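4-alpha-glucanotransferase (Corynebacterium glutamicum, PDB 5B68) is an amylomaltase, a glucanotransferase that joins an N-terminal beta-sandwich domain to a larger region of the TIM-barrel clan. Local coordinates at residues E251-F256 with D364-A369; A268-E273 with Y290-Q295; T559-P564 with P671-P676. All coordinates share one frame; numbering follows the deposited sequence.

Interaction 1: residues E251-F256 with D364-A369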
# COMPACT_ATOMS: atom_id res chain seq x y z
N GLU A 251 -26.99 -6.06 5.02
CA GLU A 251 -28.32 -5.61 4.59
C GLU A 251 -28.38 -5.08 3.16
O GLU A 251 -29.45 -5.08 2.56
CB GLU A 251 -28.94 -4.58 5.58
CG GLU A 251 -29.07 -5.06 7.02
CD GLU A 251 -27.89 -4.74 7.91
OE1 GLU A 251 -26.74 -4.44 7.39
OE2 GLU A 251 -28.10 -4.78 9.14
N ASP A 252 -27.25 -4.66 2.58
CA ASP A 252 -27.23 -4.23 1.17
C ASP A 252 -27.09 -5.36 0.15
O ASP A 252 -27.22 -5.13 -1.08
CB ASP A 252 -26.04 -3.25 0.95
CG ASP A 252 -26.22 -1.91 1.63
OD1 ASP A 252 -27.32 -1.63 2.16
OD2 ASP A 252 -25.25 -1.14 1.68
N ILE A 253 -26.89 -6.59 0.60
CA ILE A 253 -26.75 -7.68 -0.35
C ILE A 253 -28.16 -7.97 -0.94
O ILE A 253 -29.09 -8.20 -0.17
CB ILE A 253 -26.16 -8.94 0.31
CG1 ILE A 253 -24.80 -8.71 1.01
CG2 ILE A 253 -26.04 -10.04 -0.76
CD1 ILE A 253 -24.43 -9.77 2.05
N PRO A 254 -28.34 -7.99 -2.26
CA PRO A 254 -29.70 -8.21 -2.77
C PRO A 254 -30.37 -9.49 -2.21
O PRO A 254 -31.56 -9.45 -1.91
CB PRO A 254 -29.50 -8.34 -4.28
CG PRO A 254 -28.37 -7.38 -4.54
CD PRO A 254 -27.44 -7.58 -3.37
N GLU A 255 -29.60 -10.54 -1.99
CA GLU A 255 -30.18 -11.83 -1.54
C GLU A 255 -30.57 -11.79 -0.04
O GLU A 255 -31.30 -12.69 0.43
CB GLU A 255 -29.24 -13.02 -1.82
CG GLU A 255 -29.13 -13.43 -3.30
CD GLU A 255 -28.35 -12.42 -4.12
OE1 GLU A 255 -27.42 -11.80 -3.53
OE2 GLU A 255 -28.65 -12.19 -5.31
N PHE A 256 -30.10 -10.78 0.71
CA PHE A 256 -30.50 -10.56 2.10
C PHE A 256 -32.03 -10.56 2.23
O PHE A 256 -32.61 -11.14 3.18
CB PHE A 256 -30.00 -9.20 2.61
CG PHE A 256 -30.47 -8.85 3.99
CD1 PHE A 256 -29.79 -9.31 5.09
CD2 PHE A 256 -31.60 -8.07 4.18
CE1 PHE A 256 -30.23 -9.00 6.36
CE2 PHE A 256 -32.04 -7.76 5.45
CZ PHE A 256 -31.36 -8.23 6.54
N ASP A 364 -16.33 -6.78 -4.02
CA ASP A 364 -16.20 -6.14 -5.33
C ASP A 364 -17.40 -5.26 -5.66
O ASP A 364 -17.25 -4.10 -6.10
CB ASP A 364 -15.97 -7.18 -6.45
CG ASP A 364 -15.83 -6.55 -7.84
OD1 ASP A 364 -14.70 -6.18 -8.19
OD2 ASP A 364 -16.79 -6.34 -8.56
N GLU A 365 -18.60 -5.81 -5.55
CA GLU A 365 -19.74 -5.02 -5.95
C GLU A 365 -20.05 -3.87 -4.95
O GLU A 365 -20.57 -2.85 -5.40
CB GLU A 365 -20.98 -5.91 -6.22
CG GLU A 365 -21.63 -6.51 -5.01
CD GLU A 365 -22.87 -7.40 -5.36
OE1 GLU A 365 -23.45 -8.06 -4.46
OE2 GLU A 365 -23.24 -7.43 -6.57
N GLN A 366 -19.79 -4.04 -3.66
CA GLN A 366 -20.08 -2.96 -2.71
C GLN A 366 -19.09 -1.83 -2.88
O GLN A 366 -19.46 -0.66 -2.77
CB GLN A 366 -20.10 -3.46 -1.25
CG GLN A 366 -21.37 -4.33 -1.07
CD GLN A 366 -21.85 -4.52 0.35
OE1 GLN A 366 -21.33 -3.97 1.32
NE2 GLN A 366 -22.81 -5.44 0.48
N LEU A 367 -17.84 -2.20 -3.17
CA LEU A 367 -16.81 -1.16 -3.47
C LEU A 367 -17.07 -0.46 -4.77
O LEU A 367 -16.88 0.75 -4.87
CB LEU A 367 -15.44 -1.80 -3.54
CG LEU A 367 -14.73 -2.07 -2.25
CD1 LEU A 367 -13.45 -2.84 -2.51
CD2 LEU A 367 -14.38 -0.70 -1.61
N ALA A 368 -17.51 -1.19 -5.80
CA ALA A 368 -17.92 -0.54 -7.03
C ALA A 368 -19.07 0.45 -6.79
O ALA A 368 -19.05 1.53 -7.34
CB ALA A 368 -18.39 -1.55 -8.04
N ALA A 369 -20.03 0.07 -5.96
CA ALA A 369 -21.17 0.97 -5.71
C ALA A 369 -20.72 2.21 -4.93
O ALA A 369 -21.21 3.30 -5.22
CB ALA A 369 -22.27 0.25 -4.97
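D252 begins the contact, where the long loop between strand 215-218 and helix 261-277 of this TIM-barrel enzyme comes down on helix 349-376. Its CB lies 3.9 Å from NE2 of Q366, while the carboxylate turns to another partner, OD2 bonding to N199. I253 follows and meets the same amide nitrogen. Its CG1 arm, beside the backbone N (chi1 -56°), places CG1 3.9 Å from Q366 NE2, and the two side chains cross at about a right angle. NE2 of the extended Q366 side chain thus touches two aliphatic carbons and is itself hydrogen-bonded just outside the segments, while OE1 accepts from the backbone N of R249; bonds at both atoms fix the buried amide. At P254 the CD corner of the ring meets E365, the two side chains coming from opposite directions. E255 makes no contact across, but its OE1 sits 5.5 Å from E365 OE1; R309, salt-bridged to both glutamates through their OE2 atoms, would offset the repulsion between these like charges. E365 leaves the helix with CG between the backbone N and the carbonyl carbon (chi1 72°) and then runs straight, which carries its OE1 to 4.2 Å from CD of P254.

Interaction 2: residues A268-E273 with Y290-Q295; sequences AEMAAE and YAAKLQ
M270 starts toward A292 with its CG beside the backbone N (chi1 -78°), continues nearly straight through chi2, and then turns at the sulfur (chi3 -69°). That last turn folds the terminal methyl along the face of the opposing helix instead of driving it straight in. The partner helix adds Q295, whose CG is anti to the backbone N (chi1 177°) and whose extended chain brings the carboxamide up beside the thioether. The nearest approach is between SD of M270 and CB of A292, 3.6 Å apart, an apolar touch in which sulfur meets the small methyl of alanine. Because that side chain is so short, M270 supplies most of the reach between the two backbones, and the CA atoms of M270 and A292 come within 7.6 Å of each other. Beyond the bend, CE of M270 lies 3.9 Å from the carbonyl O of A292. NE2 of Q295 is equally far, 4.0 Å, from SD and from CE of M270, so the amide nitrogen sits alongside the S-CE bond. Contact rests on this one methionine, laid against an alanine and a glutamine one helical turn apart. A292 is buried, whereas Q295 is exposed and, like M270, meets a crystal neighbour. Helices 261-277 and 286-301 follow one another in sequence and run in roughly opposite directions here, as a helical hairpin. On the flank of the pair, W193 touches both A271 and K293, and K293 NZ bonds to the carbonyls of I246 and I248 in the loop between strand 215-218 and helix 261-277.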
# COMPACT_ATOMS: atom_id res chain seq x y z
N ALA A 268 -31.57 -8.05 12.82
CA ALA A 268 -31.85 -6.68 13.32
C ALA A 268 -31.56 -6.51 14.78
O ALA A 268 -31.22 -5.42 15.22
CB ALA A 268 -33.31 -6.30 13.06
N GLU A 269 -31.77 -7.57 15.56
CA GLU A 269 -31.41 -7.56 16.97
C GLU A 269 -29.91 -7.51 17.18
O GLU A 269 -29.40 -6.78 18.06
CB GLU A 269 -31.99 -8.79 17.71
CG GLU A 269 -33.36 -8.58 18.35
CD GLU A 269 -34.42 -7.95 17.45
OE1 GLU A 269 -35.39 -8.68 17.09
OE2 GLU A 269 -34.32 -6.74 17.13
N MET A 270 -29.19 -8.29 16.40
CA MET A 270 -27.72 -8.18 16.41
C MET A 270 -27.34 -6.75 15.98
O MET A 270 -26.53 -6.07 16.64
CB MET A 270 -27.07 -9.23 15.48
CG MET A 270 -27.00 -10.62 16.06
SD MET A 270 -25.61 -11.58 15.35
CE MET A 270 -26.27 -11.76 13.69
N ALA A 271 -27.98 -6.28 14.90
CA ALA A 271 -27.64 -4.98 14.27
C ALA A 271 -27.86 -3.85 15.28
O ALA A 271 -26.94 -3.12 15.60
CB ALA A 271 -28.49 -4.73 13.02
N ALA A 272 -29.08 -3.78 15.82
CA ALA A 272 -29.40 -2.86 16.91
C ALA A 272 -28.33 -2.81 18.03
O ALA A 272 -28.00 -1.71 18.50
CB ALA A 272 -30.76 -3.18 17.47
N GLU A 273 -27.78 -3.94 18.47
CA GLU A 273 -26.74 -3.89 19.52
C GLU A 273 -25.43 -3.25 19.04
O GLU A 273 -24.70 -2.55 19.85
CB GLU A 273 -26.42 -5.26 20.15
CG GLU A 273 -25.10 -5.23 20.98
CD GLU A 273 -24.77 -6.50 21.76
OE1 GLU A 273 -23.55 -6.80 21.90
OE2 GLU A 273 -25.72 -7.19 22.24
N TYR A 290 -17.25 -9.00 13.43
CA TYR A 290 -16.88 -9.85 12.27
C TYR A 290 -17.58 -11.22 12.37
O TYR A 290 -18.20 -11.69 11.42
CB TYR A 290 -15.36 -10.02 12.24
CG TYR A 290 -14.76 -10.55 10.95
CD1 TYR A 290 -15.46 -10.51 9.75
CD2 TYR A 290 -13.48 -11.09 10.96
CE1 TYR A 290 -14.85 -10.99 8.55
CE2 TYR A 290 -12.87 -11.52 9.78
CZ TYR A 290 -13.57 -11.49 8.60
OH TYR A 290 -12.91 -11.94 7.45
N ALA A 291 -17.46 -11.78 13.56
CA ALA A 291 -18.12 -13.07 13.84
C ALA A 291 -19.60 -13.00 13.54
O ALA A 291 -20.14 -13.89 12.92
CB ALA A 291 -17.86 -13.52 15.28
N ALA A 292 -20.25 -11.92 13.93
CA ALA A 292 -21.67 -11.77 13.66
C ALA A 292 -22.02 -11.58 12.17
O ALA A 292 -22.95 -12.20 11.63
CB ALA A 292 -22.22 -10.62 14.50
N LYS A 293 -21.24 -10.74 11.46
CA LYS A 293 -21.43 -10.65 10.03
C LYS A 293 -21.24 -12.02 9.32
O LYS A 293 -21.97 -12.35 8.44
CB LYS A 293 -20.50 -9.60 9.43
CG LYS A 293 -20.93 -8.15 9.79
CD LYS A 293 -20.15 -7.11 8.99
CE LYS A 293 -20.54 -5.65 9.42
NZ LYS A 293 -20.02 -4.67 8.44
N LEU A 294 -20.20 -12.73 9.72
CA LEU A 294 -19.86 -14.01 9.04
C LEU A 294 -21.03 -14.99 9.20
O LEU A 294 -21.44 -15.68 8.26
CB LEU A 294 -18.56 -14.58 9.56
CG LEU A 294 -17.31 -13.85 9.07
CD1 LEU A 294 -16.09 -14.04 9.95
CD2 LEU A 294 -17.08 -14.22 7.62
N GLN A 295 -21.62 -14.99 10.38
CA GLN A 295 -22.78 -15.82 10.64
C GLN A 295 -23.96 -15.47 9.73
O GLN A 295 -24.62 -16.34 9.19
CB GLN A 295 -23.19 -15.72 12.09
CG GLN A 295 -24.43 -16.52 12.39
CD GLN A 295 -24.71 -16.55 13.87
OE1 GLN A 295 -24.89 -17.62 14.45
NE2 GLN A 295 -24.70 -15.36 14.49

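Interaction 3: residues T559-P564 with P671-P676; sequences THDLPP and PNWCIP
A type I turn, T559 to L562, in the loop that follows barrel strand 553-556 carries H560 and D561 to the tryptophan of a type II turn, P671 to C674. The loop lies at the C-terminal end of that strand, the end at which TIM-barrel enzymes have their active sites. H560 holds CG between its backbone N and carbonyl carbon (chi1 60°), swinging the imidazole toward W673. Its CD2 approaches the indole edge, near the ring plane, 3.8 Å from W673 CH2. Toward H560, then, the indole turns the rim of its six-membered ring. OD1 of D561 lies 4.2 Å from W673 CH2, and the carboxylate and indole planes are 74° apart. The T559-L562 turn is braced by an ST turn, T559 OG1 accepting from D561 N at 3.1 Å. OD1 of D561 is also bonded to N661, while D561 OD2 and H560 NE2 both hold O8 of a bound BTB molecule, which may mark a pocket. Farther along, P564 is the N-cap of helix 565-569 and packs on helix 650-654, which follows the adjacent barrel strand 645-649; beyond W673, C674 pairs through its backbone with I284, just ahead of helix 286-301.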
# COMPACT_ATOMS: atom_id res chain seq x y z
N THR A 559 -1.60 13.32 9.30
CA THR A 559 -1.77 11.95 8.74
C THR A 559 -2.27 11.09 9.87
O THR A 559 -2.23 11.48 11.01
CB THR A 559 -0.49 11.22 8.26
OG1 THR A 559 0.35 10.92 9.37
CG2 THR A 559 0.24 11.99 7.25
N HIS A 560 -2.65 9.89 9.52
CA HIS A 560 -3.16 8.89 10.46
C HIS A 560 -2.12 8.47 11.51
O HIS A 560 -2.51 7.91 12.51
CB HIS A 560 -3.68 7.64 9.68
CG HIS A 560 -2.62 6.98 8.86
ND1 HIS A 560 -2.28 7.38 7.59
CD2 HIS A 560 -1.73 6.02 9.20
CE1 HIS A 560 -1.26 6.66 7.16
NE2 HIS A 560 -0.90 5.84 8.13
N ASP A 561 -0.84 8.73 11.28
CA ASP A 561 0.19 8.40 12.27
C ASP A 561 0.49 9.56 13.26
O ASP A 561 1.41 9.43 14.06
CB ASP A 561 1.50 7.98 11.58
CG ASP A 561 1.41 6.58 10.91
OD1 ASP A 561 0.72 5.73 11.45
OD2 ASP A 561 2.06 6.37 9.89
N LEU A 562 -0.22 10.68 13.18
CA LEU A 562 -0.02 11.81 14.09
C LEU A 562 -1.29 12.08 14.86
O LEU A 562 -2.41 11.69 14.45
CB LEU A 562 0.34 13.08 13.32
CG LEU A 562 1.76 13.10 12.84
CD1 LEU A 562 1.95 14.15 11.76
CD2 LEU A 562 2.68 13.35 14.03
N PRO A 563 -1.16 12.75 16.00
CA PRO A 563 -2.42 13.20 16.61
C PRO A 563 -3.12 14.22 15.67
O PRO A 563 -2.44 14.95 14.98
CB PRO A 563 -1.94 13.88 17.91
CG PRO A 563 -0.64 13.20 18.20
CD PRO A 563 0.01 13.10 16.83
N PRO A 564 -4.43 14.16 15.57
CA PRO A 564 -5.16 15.19 14.82
C PRO A 564 -4.82 16.59 15.29
O PRO A 564 -4.33 16.77 16.40
CB PRO A 564 -6.57 14.87 15.10
CG PRO A 564 -6.58 13.38 15.29
CD PRO A 564 -5.36 13.16 16.12
N PRO A 671 -4.90 1.74 21.98
CA PRO A 671 -5.75 1.00 21.04
C PRO A 671 -5.60 1.48 19.59
O PRO A 671 -6.55 1.96 19.01
CB PRO A 671 -7.16 1.26 21.55
CG PRO A 671 -7.04 2.18 22.71
CD PRO A 671 -5.67 2.74 22.72
N ASN A 672 -4.44 1.26 19.01
CA ASN A 672 -4.17 1.71 17.66
C ASN A 672 -5.20 1.09 16.75
O ASN A 672 -5.60 -0.05 16.92
CB ASN A 672 -2.78 1.27 17.21
CG ASN A 672 -1.68 1.87 18.04
OD1 ASN A 672 -1.61 3.07 18.23
ND2 ASN A 672 -0.80 1.03 18.55
N TRP A 673 -5.69 1.90 15.82
CA TRP A 673 -6.59 1.46 14.77
C TRP A 673 -7.99 1.16 15.26
O TRP A 673 -8.77 0.58 14.56
CB TRP A 673 -6.01 0.27 14.04
CG TRP A 673 -4.58 0.41 13.71
CD1 TRP A 673 -3.55 -0.30 14.23
CD2 TRP A 673 -3.99 1.33 12.79
NE1 TRP A 673 -2.38 0.10 13.69
CE2 TRP A 673 -2.62 1.11 12.81
CE3 TRP A 673 -4.51 2.32 11.95
CZ2 TRP A 673 -1.74 1.84 12.03
CZ3 TRP A 673 -3.64 3.04 11.18
CH2 TRP A 673 -2.27 2.80 11.23
N CYS A 674 -8.28 1.55 16.49
CA CYS A 674 -9.57 1.30 17.12
C CYS A 674 -10.33 2.53 17.63
O CYS A 674 -11.26 2.39 18.38
CB CYS A 674 -9.40 0.32 18.27
SG CYS A 674 -8.70 -1.26 17.76
N ILE A 675 -9.90 3.72 17.23
CA ILE A 675 -10.42 4.95 17.81
C ILE A 675 -11.53 5.52 16.94
O ILE A 675 -11.27 6.03 15.88
CB ILE A 675 -9.29 6.01 17.91
CG1 ILE A 675 -8.08 5.47 18.69
CG2 ILE A 675 -9.80 7.31 18.51
CD1 ILE A 675 -8.36 5.05 20.11
N PRO A 676 -12.78 5.44 17.41
CA PRO A 676 -13.94 5.97 16.63
C PRO A 676 -13.93 7.49 16.48
O PRO A 676 -13.30 8.21 17.30
CB PRO A 676 -15.13 5.56 17.44
CG PRO A 676 -14.62 5.59 18.83
CD PRO A 676 -13.20 5.11 18.79

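How the interactions relate
Following the chain, the loop after strand 215-218 supplies the first half of interaction 1. Helices 261-277 and 286-301 come next and close the short loop of interaction 2, with 16 residues between its segments. Only after helix 307-338 does helix 349-376 return to complete interaction 1, so interaction 2 is nested within it. The two touch directly, E251 OE2 lying 3.9 Å from A271 CB, and together they fold the largely helical region between strands 215-218 and 382-387 onto itself. Interaction 3 comes later, in series with both: it links the loop after strand 553-556 to the segment following helix 650-654, its nearest atoms about 12 Å from interaction 2.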